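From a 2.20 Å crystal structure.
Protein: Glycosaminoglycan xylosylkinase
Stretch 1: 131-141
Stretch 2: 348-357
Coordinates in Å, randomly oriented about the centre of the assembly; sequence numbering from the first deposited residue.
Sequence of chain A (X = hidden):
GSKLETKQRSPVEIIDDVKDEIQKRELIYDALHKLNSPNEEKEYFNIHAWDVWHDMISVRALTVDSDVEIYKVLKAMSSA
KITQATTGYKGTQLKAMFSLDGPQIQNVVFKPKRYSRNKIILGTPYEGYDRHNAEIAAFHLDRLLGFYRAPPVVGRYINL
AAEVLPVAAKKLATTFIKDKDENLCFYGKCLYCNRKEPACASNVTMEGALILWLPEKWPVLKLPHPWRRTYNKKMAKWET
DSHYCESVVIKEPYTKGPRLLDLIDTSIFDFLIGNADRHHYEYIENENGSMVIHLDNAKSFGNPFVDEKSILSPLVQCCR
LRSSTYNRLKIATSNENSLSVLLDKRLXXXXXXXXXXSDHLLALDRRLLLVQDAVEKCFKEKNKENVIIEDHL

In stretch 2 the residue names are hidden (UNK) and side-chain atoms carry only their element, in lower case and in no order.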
ATOM      1  N   ARG A 131      23.065   2.495 -20.129  1.00 25.55           N
ATOM      2  CA  ARG A 131      21.877   2.071 -20.877  1.00 24.13           C
ATOM      3  C   ARG A 131      20.630   2.550 -20.143  1.00 24.60           C
ATOM      4  O   ARG A 131      20.360   2.122 -19.013  1.00 23.13           O
ATOM      5  CB  ARG A 131      21.815   0.555 -21.060  1.00 18.70           C
ATOM      6  CG  ARG A 131      22.656   0.002 -22.212  1.00 28.18           C
ATOM      7  CD  ARG A 131      24.138   0.117 -21.942  1.00 40.13           C
ATOM      8  NE  ARG A 131      24.579  -0.963 -21.084  1.00 46.78           N
ATOM      9  CZ  ARG A 131      25.824  -1.128 -20.676  1.00 68.94           C
ATOM     10  NH1 ARG A 131      26.797  -0.297 -21.043  1.00 79.85           N
ATOM     11  NH2 ARG A 131      26.120  -2.149 -19.884  1.00 82.40           N
ATOM     12  N   HIS A 132      19.864   3.424 -20.793  1.00 25.12           N
ATOM     13  CA  HIS A 132      18.662   3.971 -20.174  1.00 19.79           C
ATOM     14  C   HIS A 132      17.648   2.877 -19.866  1.00 21.64           C
ATOM     15  O   HIS A 132      16.963   2.928 -18.840  1.00 18.54           O
ATOM     16  CB  HIS A 132      18.042   5.024 -21.086  1.00 17.68           C
ATOM     17  CG  HIS A 132      17.328   4.443 -22.267  1.00 25.30           C
ATOM     18  ND1 HIS A 132      17.960   3.649 -23.202  1.00 21.81           N
ATOM     19  CD2 HIS A 132      16.030   4.513 -22.651  1.00 17.27           C
ATOM     20  CE1 HIS A 132      17.089   3.272 -24.121  1.00 21.50           C
ATOM     21  NE2 HIS A 132      15.910   3.783 -23.812  1.00 20.38           N
ATOM     22  N   ASN A 133      17.508   1.899 -20.762  1.00 19.39           N
ATOM     23  CA  ASN A 133      16.520   0.851 -20.550  1.00 22.14           C
ATOM     24  C   ASN A 133      16.934  -0.079 -19.428  1.00 20.67           C
ATOM     25  O   ASN A 133      16.072  -0.724 -18.822  1.00 18.70           O
ATOM     26  CB  ASN A 133      16.294   0.052 -21.841  1.00 21.59           C
ATOM     27  CG  ASN A 133      17.545  -0.685 -22.294  1.00 28.36           C
ATOM     28  OD1 ASN A 133      18.632  -0.105 -22.359  1.00 22.50           O
ATOM     29  ND2 ASN A 133      17.399  -1.977 -22.589  1.00 17.81           N
ATOM     30  N   ALA A 134      18.234  -0.145 -19.132  1.00 23.10           N
ATOM     31  CA  ALA A 134      18.704  -0.955 -18.015  1.00 22.17           C
ATOM     32  C   ALA A 134      18.245  -0.380 -16.682  1.00 22.03           C
ATOM     33  O   ALA A 134      17.911  -1.138 -15.763  1.00 20.96           O
ATOM     34  CB  ALA A 134      20.228  -1.070 -18.054  1.00 18.52           C
ATOM     35  N   GLU A 135      18.223   0.954 -16.555  1.00 17.91           N
ATOM     36  CA  GLU A 135      17.726   1.570 -15.325  1.00 23.17           C
ATOM     37  C   GLU A 135      16.275   1.187 -15.075  1.00 22.09           C
ATOM     38  O   GLU A 135      15.892   0.896 -13.938  1.00 20.50           O
ATOM     39  CB  GLU A 135      17.859   3.099 -15.381  1.00 20.56           C
ATOM     40  CG  GLU A 135      19.288   3.639 -15.318  1.00 27.42           C
ATOM     41  CD  GLU A 135      19.878   3.703 -13.902  1.00 32.60           C
ATOM     42  OE1 GLU A 135      19.347   3.059 -12.966  1.00 24.82           O
ATOM     43  OE2 GLU A 135      20.893   4.412 -13.728  1.00 27.02           O
ATOM     44  N   ILE A 136      15.453   1.192 -16.128  1.00 21.60           N
ATOM     45  CA  ILE A 136      14.047   0.820 -15.986  1.00 21.85           C
ATOM     46  C   ILE A 136      13.922  -0.635 -15.555  1.00 22.53           C
ATOM     47  O   ILE A 136      13.198  -0.961 -14.607  1.00 20.81           O
ATOM     48  CB  ILE A 136      13.292   1.083 -17.300  1.00 22.78           C
ATOM     49  CG1 ILE A 136      13.350   2.571 -17.645  1.00 17.21           C
ATOM     50  CG2 ILE A 136      11.843   0.623 -17.186  1.00 18.97           C
ATOM     51  CD1 ILE A 136      12.975   2.870 -19.063  1.00 16.98           C
ATOM     52  N   ALA A 137      14.627  -1.533 -16.248  1.00 18.05           N
ATOM     53  CA  ALA A 137      14.536  -2.951 -15.921  1.00 21.05           C
ATOM     54  C   ALA A 137      15.070  -3.231 -14.522  1.00 21.39           C
ATOM     55  O   ALA A 137      14.482  -4.016 -13.773  1.00 20.67           O
ATOM     56  CB  ALA A 137      15.282  -3.779 -16.962  1.00 17.81           C
ATOM     57  N   ALA A 138      16.175  -2.583 -14.144  1.00 24.99           N
ATOM     58  CA  ALA A 138      16.753  -2.825 -12.825  1.00 22.22           C
ATOM     59  C   ALA A 138      15.817  -2.356 -11.713  1.00 20.84           C
ATOM     60  O   ALA A 138      15.723  -2.996 -10.661  1.00 21.07           O
ATOM     61  CB  ALA A 138      18.109  -2.128 -12.713  1.00 18.81           C
ATOM     62  N   PHE A 139      15.113  -1.245 -11.926  1.00 24.28           N
ATOM     63  CA  PHE A 139      14.200  -0.771 -10.896  1.00 22.86           C
ATOM     64  C   PHE A 139      13.047  -1.749 -10.681  1.00 19.45           C
ATOM     65  O   PHE A 139      12.728  -2.098  -9.540  1.00 24.75           O
ATOM     66  CB  PHE A 139      13.682   0.624 -11.250  1.00 21.45           C
ATOM     67  CG  PHE A 139      12.370   0.956 -10.615  1.00 23.69           C
ATOM     68  CD1 PHE A 139      12.265   1.130  -9.242  1.00 23.33           C
ATOM     69  CD2 PHE A 139      11.236   1.106 -11.395  1.00 20.20           C
ATOM     70  CE1 PHE A 139      11.048   1.433  -8.660  1.00 26.36           C
ATOM     71  CE2 PHE A 139      10.017   1.411 -10.823  1.00 24.51           C
ATOM     72  CZ  PHE A 139       9.921   1.574  -9.455  1.00 26.86           C
ATOM     73  N   HIS A 140      12.439  -2.244 -11.759  1.00 18.05           N
ATOM     74  CA  HIS A 140      11.337  -3.184 -11.572  1.00 22.34           C
ATOM     75  C   HIS A 140      11.821  -4.523 -11.043  1.00 20.08           C
ATOM     76  O   HIS A 140      11.099  -5.183 -10.286  1.00 23.80           O
ATOM     77  CB  HIS A 140      10.560  -3.365 -12.869  1.00 18.24           C
ATOM     78  CG  HIS A 140       9.753  -2.166 -13.230  1.00 25.22           C
ATOM     79  ND1 HIS A 140       8.599  -1.825 -12.560  1.00 17.66           N
ATOM     80  CD2 HIS A 140       9.945  -1.208 -14.166  1.00 21.46           C
ATOM     81  CE1 HIS A 140       8.110  -0.711 -13.073  1.00 17.57           C
ATOM     82  NE2 HIS A 140       8.907  -0.317 -14.049  1.00 19.44           N
ATOM     83  N   LEU A 141      13.028  -4.947 -11.411  1.00 19.59           N
ATOM     84  CA  LEU A 141      13.520  -6.195 -10.854  1.00 18.92           C
ATOM     85  C   LEU A 141      13.827  -6.040  -9.370  1.00 21.59           C
ATOM     86  O   LEU A 141      13.678  -6.994  -8.601  1.00 19.76           O
ATOM     87  CB  LEU A 141      14.755  -6.678 -11.617  1.00 19.48           C
ATOM     88  CG  LEU A 141      15.440  -7.874 -10.971  1.00 24.11           C
ATOM     89  CD1 LEU A 141      14.643  -9.121 -11.326  1.00 26.96           C
ATOM     90  CD2 LEU A 141      16.891  -8.025 -11.417  1.00 29.08           C
ATOM     91  N   UNK A 348       5.931  -4.084 -19.075  1.00 24.22           N
ATOM     92  CA  UNK A 348       4.965  -3.782 -20.123  1.00 23.95           C
ATOM     93  C   UNK A 348       4.108  -2.563 -19.817  1.00 24.55           C
ATOM     94  O   UNK A 348       3.404  -2.087 -20.712  1.00 28.23           O
ATOM     95  o   UNK A 348       3.160  -5.151 -19.272  1.00 33.21           O
ATOM     96  c   UNK A 348       4.051  -4.984 -20.359  1.00 28.82           C
ATOM     97  N   UNK A 349       4.137  -2.047 -18.585  1.00 22.46           N
ATOM     98  CA  UNK A 349       3.410  -0.818 -18.280  1.00 20.87           C
ATOM     99  C   UNK A 349       4.212   0.432 -18.613  1.00 23.21           C
ATOM    100  O   UNK A 349       3.637   1.532 -18.654  1.00 26.50           O
ATOM    101  c   UNK A 349       3.004  -0.760 -16.790  1.00 31.74           C
ATOM    102  c   UNK A 349       2.432  -2.108 -16.320  1.00 30.23           C
ATOM    103  c   UNK A 349       3.989  -0.481 -14.464  1.00 48.41           C
ATOM    104  c   UNK A 349       4.216  -0.385 -15.938  1.00 41.74           C
ATOM    105  N   UNK A 350       5.540   0.303 -18.882  1.00 22.26           N
ATOM    106  CA  UNK A 350       6.326   1.522 -19.018  1.00 24.89           C
ATOM    107  C   UNK A 350       6.144   2.114 -20.416  1.00 24.15           C
ATOM    108  O   UNK A 350       5.956   1.370 -21.381  1.00 23.37           O
ATOM    109  c   UNK A 350       8.689   2.451 -18.876  1.00 26.54           C
ATOM    110  o   UNK A 350       9.056   3.011 -17.818  1.00 22.39           O
ATOM    111  o   UNK A 350       9.012   2.866 -20.011  1.00 22.65           O
ATOM    112  c   UNK A 350       7.803   1.226 -18.734  1.00 20.38           C
ATOM    113  N   UNK A 351       6.136   3.447 -20.540  1.00 21.62           N
ATOM    114  CA  UNK A 351       5.819   4.063 -21.841  1.00 24.25           C
ATOM    115  C   UNK A 351       6.771   3.709 -22.979  1.00 24.63           C
ATOM    116  O   UNK A 351       6.359   3.795 -24.139  1.00 24.13           O
ATOM    117  c   UNK A 351       5.856   5.567 -21.532  1.00 24.36           C
ATOM    118  c   UNK A 351       6.085   4.433 -19.442  1.00 21.26           C
ATOM    119  c   UNK A 351       5.464   5.657 -20.093  1.00 25.03           C
ATOM    120  N   UNK A 352       8.013   3.315 -22.721  1.00 26.11           N
ATOM    121  CA  UNK A 352       8.922   3.062 -23.834  1.00 22.18           C
ATOM    122  C   UNK A 352       9.141   1.564 -24.048  1.00 21.43           C
ATOM    123  O   UNK A 352      10.061   1.166 -24.758  1.00 25.49           O
ATOM    124  c   UNK A 352      12.491   3.823 -22.453  1.00 20.91           C
ATOM    125  c   UNK A 352       9.988   5.308 -23.391  1.00 19.46           C
ATOM    126  c   UNK A 352      11.105   3.203 -22.559  1.00 17.74           C
ATOM    127  c   UNK A 352      10.252   3.816 -23.667  1.00 20.77           C
ATOM    128  N   UNK A 353       8.282   0.732 -23.464  1.00 21.75           N
ATOM    129  CA  UNK A 353       8.290  -0.723 -23.674  1.00 24.87           C
ATOM    130  C   UNK A 353       8.205  -1.091 -25.158  1.00 27.23           C
ATOM    131  O   UNK A 353       7.486  -0.427 -25.912  1.00 22.91           O
ATOM    132  o   UNK A 353       6.597  -6.968 -23.361  1.00 36.52           O
ATOM    133  c   UNK A 353       7.115  -1.340 -22.906  1.00 26.48           C
ATOM    134  c   UNK A 353       6.026  -4.777 -24.123  1.00 24.99           C
ATOM    135  c   UNK A 353       7.534  -5.063 -22.278  1.00 27.87           C
ATOM    136  c   UNK A 353       7.660  -3.686 -22.173  1.00 22.72           C
ATOM    137  c   UNK A 353       6.981  -2.837 -23.033  1.00 23.74           C
ATOM    138  c   UNK A 353       6.154  -3.403 -24.006  1.00 25.34           C
ATOM    139  c   UNK A 353       6.717  -5.600 -23.255  1.00 28.77           C
ATOM    140  N   UNK A 354       8.884  -2.177 -25.592  1.00 27.46           N
ATOM    141  CA  UNK A 354       9.749  -3.146 -24.876  1.00 30.28           C
ATOM    142  C   UNK A 354      11.000  -2.549 -24.237  1.00 28.94           C
ATOM    143  O   UNK A 354      11.671  -1.702 -24.833  1.00 27.05           O
ATOM    144  c   UNK A 354      10.151  -4.160 -25.964  1.00 29.90           C
ATOM    145  c   UNK A 354       8.701  -2.512 -27.014  1.00 21.67           C
ATOM    146  c   UNK A 354       9.385  -3.827 -27.177  1.00 29.27           C
ATOM    147  N   UNK A 355      11.307  -3.010 -23.028  1.00 23.28           N
ATOM    148  CA  UNK A 355      12.457  -2.525 -22.273  1.00 18.53           C
ATOM    149  C   UNK A 355      13.676  -3.413 -22.494  1.00 24.94           C
ATOM    150  O   UNK A 355      14.795  -2.914 -22.650  1.00 22.91           O
ATOM    151  c   UNK A 355      11.017  -0.147 -21.128  1.00 17.97           C
ATOM    152  c   UNK A 355      13.284  -1.964 -19.959  1.00 18.49           C
ATOM    153  c   UNK A 355      12.094  -2.441 -20.776  1.00 20.84           C
ATOM    154  c   UNK A 355      10.872  -1.536 -20.563  1.00 16.55           C
ATOM    155  N   UNK A 356      13.476  -4.729 -22.511  1.00 21.95           N
ATOM    156  CA  UNK A 356      14.545  -5.692 -22.717  1.00 19.73           C
ATOM    157  C   UNK A 356      14.185  -6.628 -23.859  1.00 22.27           C
ATOM    158  O   UNK A 356      13.012  -6.947 -24.076  1.00 20.81           O
ATOM    159  c   UNK A 356      15.247  -6.844 -19.000  1.00 18.64           C
ATOM    160  c   UNK A 356      16.675  -5.300 -20.373  1.00 19.94           C
ATOM    161  c   UNK A 356      15.284  -5.859 -20.177  1.00 23.68           C
ATOM    162  c   UNK A 356      14.819  -6.540 -21.459  1.00 21.23           C
ATOM    163  N   UNK A 357      15.208  -7.068 -24.589  1.00 19.64           N
ATOM    164  CA  UNK A 357      15.006  -8.133 -25.559  1.00 28.86           C
ATOM    165  C   UNK A 357      14.760  -9.448 -24.834  1.00 26.42           C
ATOM    166  O   UNK A 357      15.118  -9.621 -23.664  1.00 24.80           O
ATOM    167  c   UNK A 357      16.516  -7.016 -27.235  1.00 23.15           C
ATOM    168  o   UNK A 357      17.367  -8.629 -25.655  1.00 24.81           O
ATOM    169  c   UNK A 357      16.229  -8.299 -26.461  1.00 27.68           C
TER
HETATM  170  O   HOH W   1       8.657   2.216 -15.278  1.00 20.55           O

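Position 348 carries one carbon and then one oxygen, and nothing of stretch 1 lies within reach. One carbon ending in a hydroxyl is serine, Ser348.

Position 349 has four carbons, forked at the first, with one arm two carbons long. Its CA-to-CB bond runs sideways, yet the long arm reaches back, and its end lies 4.4 Å from CE1 of His140. This is an isoleucine, Ile349.

At position 350 two carbons end in a pair of oxygens, the mark of a short acid. One oxygen lies 3.7 Å from CG2 of Ile136 and accepts a hydrogen bond from a water; the other accepts one from the backbone N of position 352 at 2.9 Å. The side-chain amide of Asn would offer one oxygen and one nitrogen, so the two oxygens make this Asp350.

Position 351 shows three carbons closing a ring onto its own N, out of reach of the helix: Pro351, inside the type I turn that begins at Asp350.

Position 352 again has four carbons forked at the first, one arm two long. The end of that arm packs 3.6 Å from CD1 of Ile136 and 3.6 Å from CD2 of His132. This is Ile352, with chi1 p and chi2 t.

Position 353 bears one carbon, then a six-carbon ring with one oxygen, and its CA-to-CB bond points away from stretch 1. It is Tyr353, whose N closes the turn onto Asp350 O at 3.2 Å.

Position 354 is another three-carbon ring onto N, preceded by a cis peptide bond and clear of the helix: Pro354.

Position 355 has four carbons, forked at the first, one arm two long; its CA-to-CB bond points toward stretch 1. Its short arm sits 4.0 Å from CB of Ile136 and 4.0 Å from CB of Ala137. This is Ile355, the residue most covered by stretch 1.

Position 356 also has four carbons, but forked at the second, and one branch end lies 3.7 Å from CB of Ala137: Leu356.

Position 357 has one carbon carrying an oxygen and a carbon: Thr357, the N-cap of a following helix and not a partner here.

The rule is one polar anchor set in an apolar seam. Asn133 ND2 donates to Ile355 O at 2.8 Å, nearly straight at 168°, tying helix to loop where CA of Asn133 and CA of Ile355 lie 5.6 Å apart. Around it, Ile136 and Ala137 receive Ile352, Ile355 and Leu356, the small alanine meeting two larger side chains. Further along, a water joins His140 NE2, at 2.8 Å, to Asp350 OD1, at 2.7 Å.

Stretch 2 348-357: SIDPIYPILT
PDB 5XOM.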